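Local coordinates for dimethylsulfoniopropionate lyase (Roseovarius nubinhibens, PDB 4B29), which probably cleaves dimethylsulfoniopropionate to release dimethyl sulfide, using a zinc-binding cupin barrel, at residues A47-P52 against Q130-T135; R99-E104 against F115-L120; L151-Y156 against L203-G208. All blocks are in the same frame, centred on the assembly; numbering follows the deposited sequence.

Interaction 1 of 3, residues A47-P52 against Q130-T135; sequences AFATWP and QSLRVT. With EDO (1,2-ethanediol), chain F.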
loop_
_atom_site.group_PDB
_atom_site.type_symbol
_atom_site.label_atom_id
_atom_site.label_comp_id
_atom_site.label_asym_id
_atom_site.label_seq_id
_atom_site.Cartn_x
_atom_site.Cartn_y
_atom_site.Cartn_z
ATOM N N ALA A 47 13.155 -8.569 -8.059
ATOM C CA ALA A 47 14.504 -8.236 -7.594
ATOM C C ALA A 47 14.547 -7.913 -6.094
ATOM O O ALA A 47 15.597 -8.149 -5.436
ATOM C CB ALA A 47 15.069 -7.030 -8.406
ATOM N N PHE A 48 13.467 -7.352 -5.559
ATOM C CA PHE A 48 13.453 -6.885 -4.190
ATOM C C PHE A 48 13.231 -8.043 -3.222
ATOM O O PHE A 48 13.846 -8.093 -2.155
ATOM C CB PHE A 48 12.311 -5.884 -4.049
ATOM C CG PHE A 48 12.255 -5.134 -2.720
ATOM C CD1 PHE A 48 13.042 -3.998 -2.490
ATOM C CD2 PHE A 48 11.349 -5.554 -1.740
ATOM C CE1 PHE A 48 12.892 -3.259 -1.276
ATOM C CE2 PHE A 48 11.188 -4.830 -0.527
ATOM C CZ PHE A 48 11.951 -3.675 -0.309
ATOM N N ALA A 49 12.376 -8.979 -3.610
ATOM C CA ALA A 49 12.056 -10.125 -2.692
ATOM C C ALA A 49 11.485 -11.283 -3.469
ATOM O O ALA A 49 10.702 -11.074 -4.409
ATOM C CB ALA A 49 11.051 -9.668 -1.628
ATOM N N THR A 50 11.833 -12.510 -3.057
ATOM C CA THR A 50 11.179 -13.678 -3.613
ATOM C C THR A 50 9.789 -13.806 -2.999
ATOM O O THR A 50 9.599 -13.559 -1.797
ATOM C CB THR A 50 12.033 -14.925 -3.246
ATOM O OG1 THR A 50 13.323 -14.726 -3.835
ATOM C CG2 THR A 50 11.434 -16.192 -3.850
ATOM N N TRP A 51 8.803 -14.227 -3.787
ATOM C CA TRP A 51 7.469 -14.392 -3.218
ATOM C C TRP A 51 7.492 -15.590 -2.273
ATOM O O TRP A 51 7.949 -16.624 -2.681
ATOM C CB TRP A 51 6.474 -14.686 -4.333
ATOM C CG TRP A 51 5.030 -14.661 -3.837
ATOM C CD1 TRP A 51 4.253 -15.752 -3.540
ATOM C CD2 TRP A 51 4.247 -13.514 -3.563
ATOM N NE1 TRP A 51 3.017 -15.340 -3.115
ATOM C CE2 TRP A 51 2.969 -13.970 -3.132
ATOM C CE3 TRP A 51 4.474 -12.125 -3.668
ATOM C CZ2 TRP A 51 1.934 -13.103 -2.782
ATOM C CZ3 TRP A 51 3.412 -11.250 -3.337
ATOM C CH2 TRP A 51 2.165 -11.749 -2.886
ATOM N N PRO A 52 6.998 -15.420 -1.039
ATOM C CA PRO A 52 7.142 -16.489 -0.020
ATOM C C PRO A 52 6.313 -17.741 -0.373
ATOM O O PRO A 52 5.241 -17.621 -0.952
ATOM C CB PRO A 52 6.636 -15.827 1.265
ATOM C CG PRO A 52 5.985 -14.517 0.912
ATOM C CD PRO A 52 6.381 -14.178 -0.528
ATOM N N GLN A 130 6.905 -14.487 7.613
ATOM C CA GLN A 130 8.002 -13.663 8.114
ATOM C C GLN A 130 8.983 -13.336 6.981
ATOM O O GLN A 130 9.967 -12.653 7.249
ATOM C CB GLN A 130 8.763 -14.447 9.211
ATOM C CG GLN A 130 7.945 -14.487 10.533
ATOM C CD GLN A 130 7.881 -13.170 11.266
ATOM O OE1 GLN A 130 8.757 -12.292 11.103
ATOM N NE2 GLN A 130 6.872 -13.017 12.143
ATOM N N SER A 131 8.699 -13.804 5.754
ATOM C CA SER A 131 9.677 -13.666 4.638
ATOM C C SER A 131 9.518 -12.348 3.893
ATOM O O SER A 131 10.496 -11.858 3.259
ATOM C CB SER A 131 9.538 -14.813 3.648
ATOM O OG SER A 131 9.863 -16.039 4.325
ATOM N N LEU A 132 8.355 -11.732 4.039
ATOM C CA LEU A 132 8.094 -10.503 3.295
ATOM C C LEU A 132 7.006 -9.752 4.043
ATOM O O LEU A 132 6.339 -10.339 4.900
ATOM C CB LEU A 132 7.552 -10.915 1.934
ATOM C CG LEU A 132 7.385 -9.786 0.895
ATOM C CD1 LEU A 132 8.648 -8.800 0.847
ATOM C CD2 LEU A 132 7.092 -10.481 -0.437
ATOM N N ARG A 133 6.850 -8.466 3.736
ATOM C CA ARG A 133 5.672 -7.759 4.198
ATOM C C ARG A 133 5.110 -7.005 2.992
ATOM O O ARG A 133 5.886 -6.393 2.227
ATOM C CB ARG A 133 6.072 -6.823 5.317
ATOM C CG ARG A 133 4.977 -6.014 5.875
ATOM C CD ARG A 133 5.547 -5.174 7.039
ATOM N NE ARG A 133 4.491 -4.583 7.848
ATOM C CZ ARG A 133 4.268 -3.286 8.010
ATOM N NH1 ARG A 133 4.978 -2.371 7.365
ATOM N NH2 ARG A 133 3.306 -2.900 8.806
ATOM N N VAL A 134 3.795 -7.111 2.818
ATOM C CA VAL A 134 3.106 -6.487 1.674
ATOM C C VAL A 134 1.988 -5.640 2.271
ATOM O O VAL A 134 1.091 -6.153 2.944
ATOM C CB VAL A 134 2.475 -7.544 0.764
ATOM C CG1 VAL A 134 1.755 -6.814 -0.410
ATOM C CG2 VAL A 134 3.498 -8.486 0.198
ATOM N N THR A 135 2.023 -4.330 2.020
ATOM C CA THR A 135 0.961 -3.449 2.496
ATOM C C THR A 135 0.289 -2.747 1.316
ATOM O O THR A 135 0.825 -2.718 0.208
ATOM C CB THR A 135 1.407 -2.378 3.502
ATOM O OG1 THR A 135 2.403 -1.523 2.893
ATOM C CG2 THR A 135 1.994 -3.039 4.745
HETATM C C1 EDO F . 1.644 1.592 1.489
HETATM O O1 EDO F . 1.344 2.662 0.590
HETATM C C2 EDO F . 1.030 1.962 2.812
HETATM O O2 EDO F . 1.535 0.988 3.704
HETATM O O HOH W 1 10.885 -13.392 0.445
#

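Interaction 2 of 3, residues R99-E104 against F115-L120; sequences RHSYTE and FGWFEL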
loop_
_atom_site.group_PDB
_atom_site.type_symbol
_atom_site.label_atom_id
_atom_site.label_comp_id
_atom_site.label_asym_id
_atom_site.label_seq_id
_atom_site.Cartn_x
_atom_site.Cartn_y
_atom_site.Cartn_z
ATOM N N ARG A 99 -6.218 0.325 8.771
ATOM C CA ARG A 99 -5.398 1.030 9.751
ATOM C C ARG A 99 -5.128 2.482 9.325
ATOM O O ARG A 99 -5.175 2.827 8.127
ATOM C CB ARG A 99 -4.047 0.291 9.926
ATOM C CG ARG A 99 -4.220 -1.212 10.188
ATOM C CD ARG A 99 -2.887 -1.962 10.258
ATOM N NE ARG A 99 -3.073 -3.358 10.677
ATOM C CZ ARG A 99 -2.131 -4.301 10.594
ATOM N NH1 ARG A 99 -0.921 -3.993 10.172
ATOM N NH2 ARG A 99 -2.388 -5.550 10.993
ATOM N N HIS A 100 -4.829 3.329 10.314
ATOM C CA HIS A 100 -4.559 4.753 10.082
ATOM C C HIS A 100 -3.141 5.147 10.470
ATOM O O HIS A 100 -2.471 5.898 9.749
ATOM C CB HIS A 100 -5.465 5.601 10.975
ATOM C CG HIS A 100 -6.693 6.095 10.301
ATOM N ND1 HIS A 100 -7.842 6.388 10.999
ATOM C CD2 HIS A 100 -6.941 6.384 9.005
ATOM C CE1 HIS A 100 -8.759 6.812 10.146
ATOM N NE2 HIS A 100 -8.237 6.808 8.933
ATOM N N SER A 101 -2.749 4.784 11.696
ATOM C CA SER A 101 -1.351 5.019 12.115
ATOM C C SER A 101 -1.195 6.417 12.709
ATOM O O SER A 101 -0.646 6.539 13.791
ATOM C CB SER A 101 -0.270 4.798 11.017
ATOM O OG SER A 101 0.016 3.427 10.765
ATOM N N TYR A 102 -1.697 7.451 12.056
ATOM C CA TYR A 102 -1.379 8.811 12.490
ATOM C C TYR A 102 -2.549 9.422 13.256
ATOM O O TYR A 102 -3.692 9.017 13.071
ATOM C CB TYR A 102 -1.029 9.721 11.302
ATOM C CG TYR A 102 0.158 9.188 10.521
ATOM C CD1 TYR A 102 1.433 9.228 11.070
ATOM C CD2 TYR A 102 -0.014 8.649 9.246
ATOM C CE1 TYR A 102 2.550 8.716 10.367
ATOM C CE2 TYR A 102 1.083 8.114 8.533
ATOM C CZ TYR A 102 2.357 8.191 9.084
ATOM O OH TYR A 102 3.438 7.695 8.355
ATOM N N THR A 103 -2.218 10.444 14.022
ATOM C CA THR A 103 -3.235 11.170 14.802
ATOM C C THR A 103 -3.824 12.301 14.003
ATOM O O THR A 103 -3.251 12.752 12.991
ATOM C CB THR A 103 -2.660 11.773 16.092
ATOM O OG1 THR A 103 -1.708 12.817 15.792
ATOM C CG2 THR A 103 -1.998 10.695 16.922
ATOM N N GLU A 104 -4.960 12.802 14.493
ATOM C CA GLU A 104 -5.585 13.956 13.873
ATOM C C GLU A 104 -4.655 15.170 13.893
ATOM O O GLU A 104 -4.592 15.927 12.917
ATOM C CB GLU A 104 -6.939 14.255 14.535
ATOM C CG GLU A 104 -7.763 15.248 13.705
ATOM C CD GLU A 104 -9.035 15.720 14.402
ATOM O OE1 GLU A 104 -9.518 15.046 15.335
ATOM O OE2 GLU A 104 -9.554 16.774 13.987
ATOM N N PHE A 115 -7.984 8.430 3.613
ATOM C CA PHE A 115 -6.799 7.565 3.409
ATOM C C PHE A 115 -6.912 6.388 4.366
ATOM O O PHE A 115 -7.525 6.484 5.447
ATOM C CB PHE A 115 -5.514 8.360 3.677
ATOM C CG PHE A 115 -4.509 7.637 4.558
ATOM C CD1 PHE A 115 -4.578 7.783 5.944
ATOM C CD2 PHE A 115 -3.530 6.791 4.006
ATOM C CE1 PHE A 115 -3.658 7.150 6.795
ATOM C CE2 PHE A 115 -2.606 6.119 4.871
ATOM C CZ PHE A 115 -2.680 6.318 6.238
ATOM N N GLY A 116 -6.304 5.272 3.996
ATOM C CA GLY A 116 -6.071 4.222 5.011
ATOM C C GLY A 116 -5.109 3.203 4.413
ATOM O O GLY A 116 -4.730 3.293 3.248
ATOM N N TRP A 117 -4.711 2.231 5.216
ATOM C CA TRP A 117 -3.825 1.192 4.702
ATOM C C TRP A 117 -4.141 -0.128 5.399
ATOM O O TRP A 117 -4.793 -0.142 6.461
ATOM C CB TRP A 117 -2.341 1.557 4.962
ATOM C CG TRP A 117 -1.920 1.594 6.395
ATOM C CD1 TRP A 117 -2.142 2.585 7.292
ATOM C CD2 TRP A 117 -1.186 0.567 7.094
ATOM N NE1 TRP A 117 -1.573 2.256 8.525
ATOM C CE2 TRP A 117 -0.989 1.019 8.421
ATOM C CE3 TRP A 117 -0.675 -0.676 6.712
ATOM C CZ2 TRP A 117 -0.285 0.263 9.388
ATOM C CZ3 TRP A 117 0.015 -1.440 7.675
ATOM C CH2 TRP A 117 0.199 -0.950 8.992
ATOM N N PHE A 118 -3.628 -1.217 4.832
ATOM C CA PHE A 118 -3.748 -2.480 5.542
ATOM C C PHE A 118 -2.571 -3.370 5.163
ATOM O O PHE A 118 -1.858 -3.118 4.173
ATOM C CB PHE A 118 -5.090 -3.166 5.244
ATOM C CG PHE A 118 -5.277 -3.653 3.807
ATOM C CD1 PHE A 118 -4.887 -4.940 3.384
ATOM C CD2 PHE A 118 -5.895 -2.820 2.878
ATOM C CE1 PHE A 118 -5.138 -5.390 2.052
ATOM C CE2 PHE A 118 -6.158 -3.270 1.566
ATOM C CZ PHE A 118 -5.761 -4.525 1.121
ATOM N N GLU A 119 -2.373 -4.440 5.939
ATOM C CA GLU A 119 -1.249 -5.353 5.661
ATOM C C GLU A 119 -1.822 -6.615 5.046
ATOM O O GLU A 119 -2.571 -7.358 5.698
ATOM C CB GLU A 119 -0.520 -5.664 6.987
ATOM C CG GLU A 119 0.757 -6.526 6.822
ATOM C CD GLU A 119 1.472 -6.726 8.173
ATOM O OE1 GLU A 119 1.133 -6.069 9.186
ATOM O OE2 GLU A 119 2.190 -7.734 8.265
ATOM N N LEU A 120 -1.534 -6.837 3.772
ATOM C CA LEU A 120 -2.066 -8.003 3.105
ATOM C C LEU A 120 -1.336 -9.255 3.552
ATOM O O LEU A 120 -1.962 -10.303 3.823
ATOM C CB LEU A 120 -1.897 -7.815 1.587
ATOM C CG LEU A 120 -2.252 -9.015 0.715
ATOM C CD1 LEU A 120 -3.756 -9.500 1.017
ATOM C CD2 LEU A 120 -2.035 -8.674 -0.778
HETATM O O HOH W 2 -10.316 6.100 6.759
#

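Interaction 3 of 3, residues L151-Y156 against L203-G208; sequences LPEELY and LWRGAG. With ZN (zinc ion), chain J; PO4 (phosphate ion), chain B; EDO (1,2-ethanediol), chain F.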
loop_
_atom_site.group_PDB
_atom_site.type_symbol
_atom_site.label_atom_id
_atom_site.label_comp_id
_atom_site.label_asym_id
_atom_site.label_seq_id
_atom_site.Cartn_x
_atom_site.Cartn_y
_atom_site.Cartn_z
ATOM N N LEU A 151 13.049 2.639 9.507
ATOM C CA LEU A 151 14.264 1.877 9.226
ATOM C C LEU A 151 14.170 0.883 8.011
ATOM O O LEU A 151 15.070 0.817 7.212
ATOM C CB LEU A 151 14.704 1.134 10.520
ATOM C CG LEU A 151 15.910 0.232 10.380
ATOM C CD1 LEU A 151 17.203 1.009 9.999
ATOM C CD2 LEU A 151 16.101 -0.473 11.767
ATOM N N PRO A 152 13.088 0.064 7.902
ATOM C CA PRO A 152 13.064 -0.933 6.824
ATOM C C PRO A 152 13.014 -0.272 5.444
ATOM O O PRO A 152 12.519 0.869 5.310
ATOM C CB PRO A 152 11.733 -1.705 7.069
ATOM C CG PRO A 152 10.902 -0.845 8.014
ATOM C CD PRO A 152 11.984 -0.134 8.868
ATOM N N GLU A 153 13.604 -0.957 4.500
ATOM C CA GLU A 153 13.475 -0.543 3.064
ATOM C C GLU A 153 12.081 -0.837 2.564
ATOM O O GLU A 153 11.403 -1.749 3.057
ATOM C CB GLU A 153 14.446 -1.349 2.240
ATOM C CG GLU A 153 15.943 -0.971 2.572
ATOM C CD GLU A 153 16.896 -1.806 1.808
ATOM O OE1 GLU A 153 16.455 -2.594 0.933
ATOM O OE2 GLU A 153 18.141 -1.711 1.982
ATOM N N GLU A 154 11.660 -0.113 1.526
ATOM C CA GLU A 154 10.306 -0.301 1.017
ATOM C C GLU A 154 10.365 -0.118 -0.487
ATOM O O GLU A 154 11.198 0.628 -0.997
ATOM C CB GLU A 154 9.492 0.803 1.689
ATOM C CG GLU A 154 8.364 1.308 1.038
ATOM C CD GLU A 154 7.607 2.271 1.919
ATOM O OE1 GLU A 154 8.007 3.441 2.081
ATOM O OE2 GLU A 154 6.539 1.901 2.386
ATOM N N LEU A 155 9.503 -0.830 -1.198
ATOM C CA LEU A 155 9.406 -0.703 -2.678
ATOM C C LEU A 155 7.929 -0.463 -2.974
ATOM O O LEU A 155 7.091 -1.371 -2.832
ATOM C CB LEU A 155 9.912 -1.976 -3.362
ATOM C CG LEU A 155 9.843 -1.928 -4.907
ATOM C CD1 LEU A 155 10.674 -0.760 -5.487
ATOM C CD2 LEU A 155 10.308 -3.272 -5.482
ATOM N N TYR A 156 7.600 0.778 -3.363
ATOM C CA TYR A 156 6.235 1.093 -3.755
ATOM C C TYR A 156 5.945 0.600 -5.171
ATOM O O TYR A 156 6.824 0.583 -6.034
ATOM C CB TYR A 156 6.065 2.647 -3.828
ATOM C CG TYR A 156 5.366 3.215 -2.650
ATOM C CD1 TYR A 156 6.078 3.428 -1.448
ATOM C CD2 TYR A 156 4.014 3.509 -2.677
ATOM C CE1 TYR A 156 5.420 3.993 -0.325
ATOM C CE2 TYR A 156 3.363 4.051 -1.591
ATOM C CZ TYR A 156 4.059 4.246 -0.400
ATOM O OH TYR A 156 3.407 4.804 0.670
ATOM N N LEU A 203 6.068 -3.385 -1.014
ATOM C CA LEU A 203 6.852 -4.436 -0.325
ATOM C C LEU A 203 7.826 -3.795 0.672
ATOM O O LEU A 203 8.322 -2.641 0.481
ATOM C CB LEU A 203 7.727 -5.197 -1.317
ATOM C CG LEU A 203 7.048 -5.788 -2.589
ATOM C CD1 LEU A 203 8.015 -6.613 -3.380
ATOM C CD2 LEU A 203 5.818 -6.649 -2.157
ATOM N N TRP A 204 8.170 -4.582 1.716
ATOM C CA TRP A 204 9.121 -4.083 2.731
ATOM C C TRP A 204 10.135 -5.168 3.011
ATOM O O TRP A 204 9.801 -6.374 2.928
ATOM C CB TRP A 204 8.398 -3.832 4.078
ATOM C CG TRP A 204 7.206 -2.929 4.059
ATOM C CD1 TRP A 204 5.970 -3.113 3.390
ATOM C CD2 TRP A 204 7.148 -1.638 4.629
ATOM N NE1 TRP A 204 5.160 -2.035 3.635
ATOM C CE2 TRP A 204 5.855 -1.118 4.388
ATOM C CE3 TRP A 204 8.060 -0.875 5.376
ATOM C CZ2 TRP A 204 5.449 0.155 4.840
ATOM C CZ3 TRP A 204 7.639 0.417 5.848
ATOM C CH2 TRP A 204 6.353 0.889 5.592
ATOM N N ARG A 205 11.369 -4.754 3.288
ATOM C CA ARG A 205 12.386 -5.730 3.674
ATOM C C ARG A 205 13.456 -5.103 4.555
ATOM O O ARG A 205 13.525 -3.864 4.711
ATOM C CB ARG A 205 13.057 -6.365 2.449
ATOM C CG ARG A 205 14.109 -5.396 1.838
ATOM C CD ARG A 205 14.588 -5.952 0.484
ATOM N NE ARG A 205 15.651 -5.038 -0.033
ATOM C CZ ARG A 205 16.350 -5.268 -1.133
ATOM N NH1 ARG A 205 16.105 -6.332 -1.921
ATOM N NH2 ARG A 205 17.324 -4.395 -1.485
ATOM N N GLY A 206 14.280 -5.975 5.148
ATOM C CA GLY A 206 15.537 -5.451 5.756
ATOM C C GLY A 206 15.453 -5.304 7.265
ATOM O O GLY A 206 14.465 -5.702 7.912
ATOM N N ALA A 207 16.475 -4.686 7.829
ATOM C CA ALA A 207 16.456 -4.335 9.267
ATOM C C ALA A 207 15.224 -3.537 9.608
ATOM O O ALA A 207 14.790 -2.636 8.872
ATOM C CB ALA A 207 17.732 -3.508 9.616
ATOM N N GLY A 208 14.616 -3.855 10.750
ATOM C CA GLY A 208 13.453 -3.075 11.158
ATOM C C GLY A 208 12.140 -3.514 10.489
ATOM O O GLY A 208 11.120 -2.853 10.707
HETATM ZN ZN ZN J . 7.618 4.464 3.736
HETATM P P PO4 B . 4.677 4.543 3.882
HETATM O O1 PO4 B . 3.530 4.941 4.764
HETATM O O2 PO4 B . 4.375 3.130 3.344
HETATM O O3 PO4 B . 4.888 5.505 2.722
HETATM O O4 PO4 B . 5.969 4.489 4.630
HETATM C C1 EDO F . 1.644 1.592 1.489
HETATM O O1 EDO F . 1.344 2.662 0.590
HETATM C C2 EDO F . 1.030 1.962 2.812
HETATM O O2 EDO F . 1.535 0.988 3.704
HETATM O O HOH W 3 16.520 -1.493 6.744
HETATM O O HOH W 4 19.571 -3.321 0.403
#

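Interaction 1 of 3, residues A47-P52 against Q130-T135
Leu132 presses its branched end into the bend formed by Ala49, Trp51 and Pro52, joining the loop that leaves helix 43-48 to the chain that runs into strand 133-139 of the cupin barrel. Its CD1 meets Ala49 CB at 3.6 Å, and the small methyl of Ala49 lets the loop come close to the leucine. The other branch, CD2, lies 3.8 Å from Pro52 CD and reaches Trp51 CE3 obliquely at 4.5 Å. CG stands anti to the backbone N (chi1 -172°), which directs the fork at the loop, one branch to Ala49 and the other to Pro52 and Trp51. The proline and leucine side chains cross at about a right angle, and Pro52 CB also rests against Ser131 CB.

Behind this first shell, Pro52 CD packs over one face of its neighbour Trp51, near the rim of the indole, while helix 24-41 receives the same indole through Leu32, Ala35 and Arg36. Val134 CG2 adds a looser contact with Trp51 CZ3, so the large aromatic fills the layer between helix and sheet. Apolar side chains suit this interior, whereas Ser131 stands at the exposed margin. The polar link here is a water, which donates to Thr50 O at 2.6 Å and to Ser131 O at 3.2 Å, bridging two backbone carbonyls that could not bond each other directly.

Interaction 2 of 3, residues R99-E104 against F115-L120
The Arg99 side chain crosses the Trp117 indole at a slant on its way to Glu119, while the two backbones form a single antiparallel bridge. Arg99 N donates to Trp117 O at 2.8 Å, and Trp117 N returns a bond to Arg99 O, making this a hydrogen-bonded pair. From there the arginine, in the conformer described here, can be followed outward. CB sits over the face of the five-membered ring, 3.7 Å from its centroid, in a CH-pi contact. CG passes near Trp117 O, and CD reaches CH2 and CZ2 on the six-membered ring. The chain is extended from CG to NE, which carries the guanidinium beyond the indole, its plane 85° from that of the ring and its edge turned to Trp117 CH2. There NH1 forms a salt bridge with Glu119 OE1 at 3.1 Å; the oxygen offers its anti lone pair. Glu97 pairs with NE, and Ser124 O takes NH2, so the guanidinium is held from several directions; Ser124 OG also bonds Glu119 OE1. A long aliphatic stem with a charged end is thus suited to both the indole and the carboxylate.

At the other end of the indole, Trp117 NE1 donates to Ser101 OG at 3.0 Å, with the hydroxyl 25° out of the ring plane. His100 slides past Phe115 in the opposite direction, and its O meets the phenyl edge at CE1, 3.4 Å away. In one of its two conformers, a water joins His100 NE2 to Phe115 O, while Leu112 O is a further partner of NE2. The irregular segment 99-104 therefore lies against strand 115-122 of the cupin sheet, with Thr103 capping the helix that follows and strand 133-139 on the far side of the strand.

Interaction 3 of 3, residues L151-Y156 against L203-G208
Glu153 OE1 is gripped by two nitrogens of Arg205. NE donates at 2.7 Å, nearly along the C-O axis of the carboxylate oxygen and close to the guanidinium plane, and NH2 adds a weak second bond at 3.1 Å. The arginine is extended from CG to NE and presents the edge that carries NE and NH2; the two flat groups lie 45° apart. A water donates to Glu153 OE2 and bonds weakly to Arg205 NH2, and the remaining nitrogen, NH1, binds Phe48 O.

The salt bridge sits on one face of an antiparallel strand pair in the cupin barrel. Glu153 and Arg205 form a hydrogen-bonded pair, as do Leu155 and Leu203, whose side chains share that face and pack on Phe45 and Phe48. Between them, the non-hydrogen-bonded pair of Glu154 and Trp204 turns its side chains to the other face, toward the metal. Where the strands part, Pro152 CG meets the edge of Trp204 at CE3, 3.9 Å away, and a water spans Leu151 O and Ala207 O. Gly208, with no side chain, lets its CA come to Leu151 CD2 while its O lies on the Pro152 ring.

Glu154 OE1 binds zinc at 2.0 Å, with His150, His189 and phosphate O4 as the other ligands; His183 ND1 bonds the same oxygen from the second shell. OE2 lies over one face of the indole near its rim, 3.2 Å from CZ2, and Trp204 NE1 is held by Thr135. Tyr156 OH donates to phosphate O3 at 2.6 Å. The phosphate probably comes from the crystallisation liquor, yet its bonds to zinc, Tyr156, Tyr145 and His148 are consistent with a site that can hold an anionic group beside the metal.

Overall arrangement
All three contacts reach the same mixed sheet, through the neighbouring strands 115-122, 133-139, 198-205 and 153-159, but their chemistry follows their place. Interaction 1 is apolar packing of a loop against the sheet; interaction 2 adds an irregular segment by one bridge, a salt bridge and an arginine laid over an indole; interaction 3 is regular strand pairing with the metal site on one face. All are partly buried, with apolar and metal-side groups inside and Ser131, Ser101 and Leu151 with Ala207 at the exposed margins. Interactions 1 and 3 meet where Leu132 CD1 packs on Trp204 O. Interactions 1 and 2 join through Val134 and Leu120, whereas 2 and 3 do not touch.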